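Long-range contacts in aminoglycoside Nucleotidyltransferase (2")-Ia (Pseudomonas aeruginosa, PDB 5CFU), which confers aminoglycoside resistance by adenylating the 2''-hydroxyl group of kanamycin, gentamicin, dibekacin, sisomicin and tobramycin: residues P30-G35 against P127-S132; G35-D40 against D51-T56. All coordinates share one frame; numbering follows the deposited sequence.

Contact 1: residues P30-G35 against P127-S132; sequences PLWIGG and PVRCNS. With BU1 (1,4-butanediol), chain I.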
loop_
_atom_site.group_PDB
_atom_site.type_symbol
_atom_site.label_atom_id
_atom_site.label_comp_id
_atom_site.label_asym_id
_atom_site.label_seq_id
_atom_site.Cartn_x
_atom_site.Cartn_y
_atom_site.Cartn_z
ATOM N N PRO A 30 0.289 -13.947 0.045
ATOM C CA PRO A 30 -0.443 -12.762 0.476
ATOM C C PRO A 30 0.160 -11.490 -0.121
ATOM O O PRO A 30 1.365 -11.369 -0.200
ATOM C CB PRO A 30 -0.288 -12.795 1.996
ATOM C CG PRO A 30 1.033 -13.462 2.222
ATOM C CD PRO A 30 1.148 -14.487 1.114
ATOM N N LEU A 31 -0.686 -10.568 -0.565
ATOM C CA LEU A 31 -0.243 -9.260 -1.033
ATOM C C LEU A 31 -1.198 -8.231 -0.476
ATOM O O LEU A 31 -2.410 -8.452 -0.485
ATOM C CB LEU A 31 -0.220 -9.161 -2.549
ATOM C CG LEU A 31 0.736 -10.079 -3.316
ATOM C CD1 LEU A 31 0.450 -9.953 -4.817
ATOM C CD2 LEU A 31 2.190 -9.751 -3.002
ATOM N N TRP A 32 -0.647 -7.112 -0.013
ATOM C CA TRP A 32 -1.445 -6.015 0.537
ATOM C C TRP A 32 -1.448 -4.837 -0.404
ATOM O O TRP A 32 -0.395 -4.318 -0.777
ATOM C CB TRP A 32 -0.910 -5.573 1.909
ATOM C CG TRP A 32 -1.095 -6.639 2.950
ATOM C CD1 TRP A 32 -2.118 -6.733 3.856
ATOM C CD2 TRP A 32 -0.259 -7.776 3.165
ATOM N NE1 TRP A 32 -1.973 -7.874 4.611
ATOM C CE2 TRP A 32 -0.839 -8.528 4.210
ATOM C CE3 TRP A 32 0.930 -8.230 2.584
ATOM C CZ2 TRP A 32 -0.274 -9.693 4.684
ATOM C CZ3 TRP A 32 1.486 -9.385 3.058
ATOM C CH2 TRP A 32 0.882 -10.112 4.092
ATOM N N ILE A 33 -2.645 -4.418 -0.787
ATOM C CA ILE A 33 -2.814 -3.172 -1.511
ATOM C C ILE A 33 -2.488 -2.032 -0.565
ATOM O O ILE A 33 -2.880 -2.058 0.609
ATOM C CB ILE A 33 -4.262 -3.007 -2.040
ATOM C CG1 ILE A 33 -4.633 -4.179 -2.948
ATOM C CG2 ILE A 33 -4.420 -1.653 -2.734
ATOM C CD1 ILE A 33 -3.717 -4.365 -4.123
ATOM N N GLY A 34 -1.787 -1.024 -1.086
ATOM C CA GLY A 34 -1.320 0.111 -0.292
ATOM C C GLY A 34 -1.734 1.449 -0.870
ATOM O O GLY A 34 -2.396 1.503 -1.909
ATOM N N GLY A 35 -1.358 2.521 -0.179
ATOM C CA GLY A 35 -1.546 3.862 -0.690
ATOM C C GLY A 35 -2.989 4.148 -1.056
ATOM O O GLY A 35 -3.913 3.743 -0.331
ATOM N N PRO A 127 -12.875 -9.004 -2.283
ATOM C CA PRO A 127 -12.196 -8.766 -1.004
ATOM C C PRO A 127 -10.696 -8.659 -1.222
ATOM O O PRO A 127 -10.142 -9.436 -2.008
ATOM C CB PRO A 127 -12.563 -10.007 -0.172
ATOM C CG PRO A 127 -12.784 -11.092 -1.224
ATOM C CD PRO A 127 -13.374 -10.389 -2.402
ATOM N N VAL A 128 -10.038 -7.704 -0.566
ATOM C CA VAL A 128 -8.589 -7.575 -0.707
ATOM C C VAL A 128 -7.945 -7.329 0.628
ATOM O O VAL A 128 -8.504 -6.663 1.490
ATOM C CB VAL A 128 -8.153 -6.428 -1.671
ATOM C CG1 VAL A 128 -8.727 -6.656 -3.060
ATOM C CG2 VAL A 128 -8.543 -5.056 -1.131
ATOM N N ARG A 129 -6.768 -7.904 0.805
ATOM C CA ARG A 129 -5.894 -7.475 1.877
ATOM C C ARG A 129 -5.361 -6.095 1.548
ATOM O O ARG A 129 -5.000 -5.817 0.405
ATOM C CB ARG A 129 -4.722 -8.431 2.070
ATOM C CG ARG A 129 -5.112 -9.784 2.613
ATOM C CD ARG A 129 -3.877 -10.598 2.922
ATOM N NE ARG A 129 -4.168 -11.890 3.539
ATOM C CZ ARG A 129 -4.176 -13.062 2.909
ATOM N NH1 ARG A 129 -4.422 -14.177 3.602
ATOM N NH2 ARG A 129 -3.942 -13.150 1.608
ATOM N N CYS A 130 -5.316 -5.234 2.556
ATOM C CA CYS A 130 -4.788 -3.884 2.387
ATOM C C CYS A 130 -4.064 -3.465 3.658
ATOM O O CYS A 130 -4.403 -3.932 4.742
ATOM C CB CYS A 130 -5.901 -2.890 2.054
ATOM S SG CYS A 130 -7.413 -3.151 2.936
ATOM N N ASN A 131 -3.072 -2.592 3.524
ATOM C CA ASN A 131 -2.387 -2.047 4.688
ATOM C C ASN A 131 -3.367 -1.370 5.630
ATOM O O ASN A 131 -4.421 -0.891 5.223
ATOM C CB ASN A 131 -1.295 -1.065 4.267
ATOM C CG ASN A 131 -0.224 -1.721 3.437
ATOM O OD1 ASN A 131 0.090 -1.265 2.342
ATOM N ND2 ASN A 131 0.347 -2.802 3.962
ATOM N N SER A 132 -3.009 -1.348 6.902
ATOM C CA SER A 132 -3.838 -0.707 7.912
ATOM C C SER A 132 -3.954 0.808 7.726
ATOM O O SER A 132 -3.101 1.431 7.112
ATOM C CB SER A 132 -3.264 -0.994 9.274
ATOM O OG SER A 132 -2.001 -0.367 9.403
HETATM C C1 BU1 I . -0.399 -14.900 7.180
HETATM C C2 BU1 I . -0.457 -13.488 6.622
HETATM C C3 BU1 I . -0.495 -12.468 7.747
HETATM C C4 BU1 I . 0.616 -11.482 7.499
HETATM O O5 BU1 I . -1.224 -15.033 8.339
HETATM O O6 BU1 I . 0.428 -10.341 8.275
HETATM O O HOH W 1 -3.619 -11.326 -0.446
HETATM O O HOH W 2 -4.420 -7.386 -1.789
HETATM O O HOH W 3 0.866 -1.932 0.012
HETATM O O HOH W 4 -0.136 1.817 2.359
#
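Arg-129 lays the aliphatic part of its side chain over one face of the Trp-32 indole. Its CB stands 4.0 Å from the centroid of the five-membered ring, a CH-pi contact, and CD lies above the rim of the same face. With the chain extended from CG to NE (chi2 -173°, chi3 176°), the guanidinium is carried past the indole to Pro-30, whose CB packs on one of its faces, 3.7 Å from Arg-129 NH2. Water 1, in the guanidinium plane, accepts from both Arg-129 NH2 and Leu-31 N, while NE bonds to Glu-117 O.

The backbones form a single beta bridge between Ile-33 and Cys-130. Ile-33 N donates to Arg-129 O and Asn-131 N to Ile-33 O, both at 3.0 Å. Water 2 joins Leu-31 O to Arg-129 O, so the latter accepts two bonds. Beyond the bridge, Asn-131 OD1 approaches Gly-34 CA to 3.3 Å and receives protons from waters 3 and 4, which lead to Trp-32 O and Gly-35 N; its ND2 bonds to Ser-114 O.

This buried crossing sets residues 128-131 against strand 32-34, the antiparallel neighbour of strand 53-58. Helix 12-26 packs on Leu-31 and Val-128, helix 35-43 meets Cys-130 through Ala-38, and Ser-132 N-caps helix 133-146.

Contact 2: residues G35-D40 against D51-T56; sequences GGWAID and DDIDLT. With MN (manganese (II) ion), chain B; POP (pyrophosphate 2-), chain E; 51H (adenylyl-2"-tobramycin), chain D.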
loop_
_atom_site.group_PDB
_atom_site.type_symbol
_atom_site.label_atom_id
_atom_site.label_comp_id
_atom_site.label_asym_id
_atom_site.label_seq_id
_atom_site.Cartn_x
_atom_site.Cartn_y
_atom_site.Cartn_z
ATOM N N GLY A 35 -1.358 2.521 -0.179
ATOM C CA GLY A 35 -1.546 3.862 -0.690
ATOM C C GLY A 35 -2.989 4.148 -1.056
ATOM O O GLY A 35 -3.913 3.743 -0.331
ATOM N N GLY A 36 -3.183 4.858 -2.169
ATOM C CA GLY A 36 -4.506 5.321 -2.554
ATOM C C GLY A 36 -5.504 4.207 -2.767
ATOM O O GLY A 36 -6.669 4.348 -2.402
ATOM N N TRP A 37 -5.081 3.094 -3.363
ATOM C CA TRP A 37 -6.017 1.966 -3.550
ATOM C C TRP A 37 -6.390 1.290 -2.230
ATOM O O TRP A 37 -7.494 0.760 -2.107
ATOM C CB TRP A 37 -5.451 0.948 -4.527
ATOM C CG TRP A 37 -5.804 1.291 -5.922
ATOM C CD1 TRP A 37 -4.961 1.665 -6.907
ATOM C CD2 TRP A 37 -7.124 1.300 -6.491
ATOM N NE1 TRP A 37 -5.664 1.903 -8.064
ATOM C CE2 TRP A 37 -6.995 1.691 -7.834
ATOM C CE3 TRP A 37 -8.394 1.037 -5.983
ATOM C CZ2 TRP A 37 -8.099 1.807 -8.696
ATOM C CZ3 TRP A 37 -9.495 1.147 -6.845
ATOM C CH2 TRP A 37 -9.331 1.534 -8.179
ATOM N N ALA A 38 -5.506 1.354 -1.236
ATOM C CA ALA A 38 -5.811 0.812 0.086
ATOM C C ALA A 38 -6.866 1.680 0.755
ATOM O O ALA A 38 -7.784 1.168 1.390
ATOM C CB ALA A 38 -4.573 0.727 0.929
ATOM N N ILE A 39 -6.757 2.995 0.584
ATOM C CA ILE A 39 -7.781 3.879 1.111
ATOM C C ILE A 39 -9.133 3.522 0.484
ATOM O O ILE A 39 -10.135 3.291 1.177
ATOM C CB ILE A 39 -7.415 5.353 0.841
ATOM C CG1 ILE A 39 -6.148 5.705 1.627
ATOM C CG2 ILE A 39 -8.578 6.278 1.216
ATOM C CD1 ILE A 39 -5.636 7.173 1.445
ATOM N N ASP A 40 -9.157 3.445 -0.838
ATOM C CA ASP A 40 -10.401 3.163 -1.551
ATOM C C ASP A 40 -10.960 1.771 -1.226
ATOM O O ASP A 40 -12.177 1.592 -1.167
ATOM C CB ASP A 40 -10.188 3.306 -3.053
ATOM C CG ASP A 40 -10.187 4.769 -3.508
ATOM O OD1 ASP A 40 -10.195 5.681 -2.636
ATOM O OD2 ASP A 40 -10.202 5.005 -4.737
ATOM N N ASP A 51 -2.434 7.154 -9.627
ATOM C CA ASP A 51 -1.338 7.166 -10.588
ATOM C C ASP A 51 -0.691 5.804 -10.711
ATOM O O ASP A 51 -0.319 5.394 -11.811
ATOM C CB ASP A 51 -0.280 8.202 -10.194
ATOM C CG ASP A 51 -0.648 9.603 -10.624
ATOM O OD1 ASP A 51 -1.760 9.788 -11.169
ATOM O OD2 ASP A 51 0.180 10.520 -10.418
ATOM N N ASP A 52 -0.571 5.094 -9.596
ATOM C CA ASP A 52 0.075 3.779 -9.609
ATOM C C ASP A 52 -0.725 2.774 -8.782
ATOM O O ASP A 52 -1.772 3.091 -8.226
ATOM C CB ASP A 52 1.537 3.885 -9.108
ATOM C CG ASP A 52 1.640 4.203 -7.637
ATOM O OD1 ASP A 52 0.599 4.357 -6.972
ATOM O OD2 ASP A 52 2.782 4.309 -7.123
ATOM N N ILE A 53 -0.230 1.550 -8.731
ATOM C CA ILE A 53 -0.734 0.544 -7.819
ATOM C C ILE A 53 0.367 0.258 -6.806
ATOM O O ILE A 53 1.459 -0.163 -7.179
ATOM C CB ILE A 53 -1.120 -0.752 -8.543
ATOM C CG1 ILE A 53 -2.265 -0.482 -9.520
ATOM C CG2 ILE A 53 -1.471 -1.858 -7.543
ATOM C CD1 ILE A 53 -2.361 -1.504 -10.649
ATOM N N ASP A 54 0.077 0.500 -5.534
ATOM C CA ASP A 54 1.030 0.263 -4.462
ATOM C C ASP A 54 0.769 -1.093 -3.817
ATOM O O ASP A 54 -0.369 -1.396 -3.454
ATOM C CB ASP A 54 0.927 1.365 -3.420
ATOM C CG ASP A 54 1.170 2.719 -4.008
ATOM O OD1 ASP A 54 2.317 2.991 -4.433
ATOM O OD2 ASP A 54 0.193 3.501 -4.065
ATOM N N LEU A 55 1.830 -1.889 -3.683
ATOM C CA LEU A 55 1.757 -3.269 -3.144
ATOM C C LEU A 55 2.769 -3.510 -2.043
ATOM O O LEU A 55 3.880 -2.978 -2.101
ATOM C CB LEU A 55 2.009 -4.301 -4.244
ATOM C CG LEU A 55 1.041 -4.273 -5.416
ATOM C CD1 LEU A 55 1.525 -5.175 -6.515
ATOM C CD2 LEU A 55 -0.368 -4.692 -4.932
ATOM N N THR A 56 2.379 -4.294 -1.043
ATOM C CA THR A 56 3.318 -4.829 -0.068
ATOM C C THR A 56 3.364 -6.341 -0.234
ATOM O O THR A 56 2.325 -6.979 -0.386
ATOM C CB THR A 56 2.917 -4.491 1.369
ATOM O OG1 THR A 56 2.777 -3.085 1.516
ATOM C CG2 THR A 56 3.952 -4.984 2.342
HETATM MN MN MN B . -0.147 5.307 -5.328
HETATM P P1 POP E . -2.286 7.309 -4.206
HETATM O O1 POP E . -2.973 7.927 -3.003
HETATM O O2 POP E . -3.251 6.755 -5.250
HETATM O O3 POP E . -1.134 6.366 -3.856
HETATM O O POP E . -1.627 8.574 -4.932
HETATM P P2 POP E . -0.879 8.480 -6.361
HETATM O O4 POP E . 0.244 9.489 -6.240
HETATM O O5 POP E . -0.490 7.033 -6.571
HETATM O O6 POP E . -1.947 8.884 -7.362
HETATM O O8 51H D . 2.578 8.287 -4.896
HETATM P P 51H D . 2.507 7.056 -4.097
HETATM O O7 51H D . 1.582 5.999 -4.612
HETATM O O9 51H D . 2.072 7.374 -2.622
HETATM C C14 51H D . 1.800 6.322 -1.674
HETATM C C15 51H D . 1.824 6.983 -0.322
HETATM C C18 51H D . 0.882 8.175 -0.199
HETATM O O12 51H D . -0.334 7.752 0.409
HETATM C C17 51H D . 1.655 9.148 0.686
HETATM O O11 51H D . 1.437 8.891 2.067
HETATM C C16 51H D . 3.108 8.832 0.338
HETATM N N4 51H D . 3.670 9.644 -0.729
HETATM C C21 51H D . 4.982 10.029 -0.850
HETATM N N6 51H D . 5.969 9.819 0.026
HETATM C C22 51H D . 7.116 10.331 -0.422
HETATM N N7 51H D . 7.360 10.968 -1.570
HETATM C C23 51H D . 6.343 11.167 -2.434
HETATM N N8 51H D . 6.596 11.790 -3.591
HETATM C C20 51H D . 5.075 10.682 -2.069
HETATM N N5 51H D . 3.842 10.724 -2.698
HETATM C C19 51H D . 3.049 10.098 -1.864
HETATM O O10 51H D . 3.156 7.483 -0.077
HETATM O O6 51H D . 3.939 6.386 -3.939
HETATM C C13 51H D . 5.112 7.222 -3.883
HETATM C C12 51H D . 5.984 6.926 -5.093
HETATM N N3 51H D . 5.219 7.107 -6.341
HETATM C C11 51H D . 7.232 7.799 -5.049
HETATM O O5 51H D . 8.082 7.508 -6.156
HETATM C C9 51H D . 7.955 7.513 -3.733
HETATM C C10 51H D . 9.200 8.343 -3.533
HETATM O O4 51H D . 9.975 7.803 -2.482
HETATM O O3 51H D . 7.100 7.799 -2.612
HETATM C C8 51H D . 5.886 7.054 -2.592
HETATM O O2 51H D . 6.156 5.689 -2.422
HETATM C C7 51H D . 5.985 5.152 -1.098
HETATM C C6 51H D . 5.722 3.657 -1.263
HETATM N N2 51H D . 4.583 3.423 -2.166
HETATM C C5 51H D . 5.489 3.052 0.115
HETATM C C4 51H D . 6.680 3.292 1.064
HETATM N N1 51H D . 6.343 2.821 2.416
HETATM C C24 51H D . 7.222 5.390 -0.252
HETATM O O13 51H D . 7.487 6.785 -0.088
HETATM C C3 51H D . 7.011 4.782 1.127
HETATM O O1 51H D . 8.232 4.920 1.873
HETATM C C2 51H D . 8.142 5.380 3.199
HETATM O O 51H D . 8.341 4.315 4.113
HETATM C C25 51H D . 9.182 6.483 3.404
HETATM N N9 51H D . 9.027 7.578 2.436
HETATM C C26 51H D . 10.574 5.854 3.306
HETATM C C27 51H D . 10.750 4.697 4.270
HETATM O O14 51H D . 12.012 4.047 4.064
HETATM C C1 51H D . 9.635 3.676 4.092
HETATM C C 51H D . 9.650 2.643 5.197
HETATM N N 51H D . 8.515 1.707 5.266
HETATM O O HOH W 5 -2.363 1.831 -4.542
HETATM O O HOH W 6 -2.080 4.388 -5.903
#
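The Trp-37 indole turns its edge to the backbone of Asp-52: the carbonyl O lies in the ring plane, 3.7 Å from Trp-37 CD1, and water 5 is also at the edge. Ile-53 CG1 approaches CD1 obliquely, the ring of His-50 meets the indole at about 45°, and NE1 bonds to Gln-13 OE1.

Two carboxylates converge on one of two manganese ions, each through one oxygen: Asp-52 OD1 at 2.0 Å and Asp-54 OD2 at 2.2 Å from the metal. Asp-52 reaches it with CG between its backbone N and carbonyl carbon (chi1 69°). Pyrophosphate O3 and O5, O7 of adenylyl-2"-tobramycin and water 6 bring the ligands to six. The metal thus bridges the phosphate of the adenylylated product and the pyrophosphate, and probably offsets the closeness of their anionic oxygens.

Backbone amides grip the pyrophosphate from both segments: Gly-36 N donates to O3 (3.1 Å) and Asp-51 N to O6 (2.9 Å). Gly-35 CA lies 3.8 Å from Asp-54 OD2, bringing the glycine pair close to the metal site. Water 5 accepts from Trp-37 N and Asp-54 N, linking helix to strand where no direct hydrogen bond does.

The axes of helical residues 35-40 and strand residues 53-56 lie 86° apart, with the Gly-Gly turn and Asp-x-Asp pair characteristic of the nucleotidyltransferase fold. Strand 91-100 brings in Asp-94, a ligand of the second manganese, and helix 12-26 packs against Trp-37 and Ile-53.

How the contacts relate
From the N terminus the chain passes helix 12-26, runs through strand 32-34 and turns at Gly-35, which both contacts share, into helix 35-43. Contact 2 closes first, a short loop returning at 51-56. Contact 1 closes only after the chain has passed through strands 75-79, 84-88, 91-100 and 105-107 and the hairpin 121-123/126-128, so contact 2 nests inside its loop. The two meet directly where strands 32-34 and 53-58 pair: Gly-34 N lies 2.8 Å from Asp-54 O, and Trp-32 O equally far from Thr-56 N. Strand 53-58 therefore joins the metal site of contact 2 to strand 32-34, which contact 1 ties to the segment leading into helix 133-146.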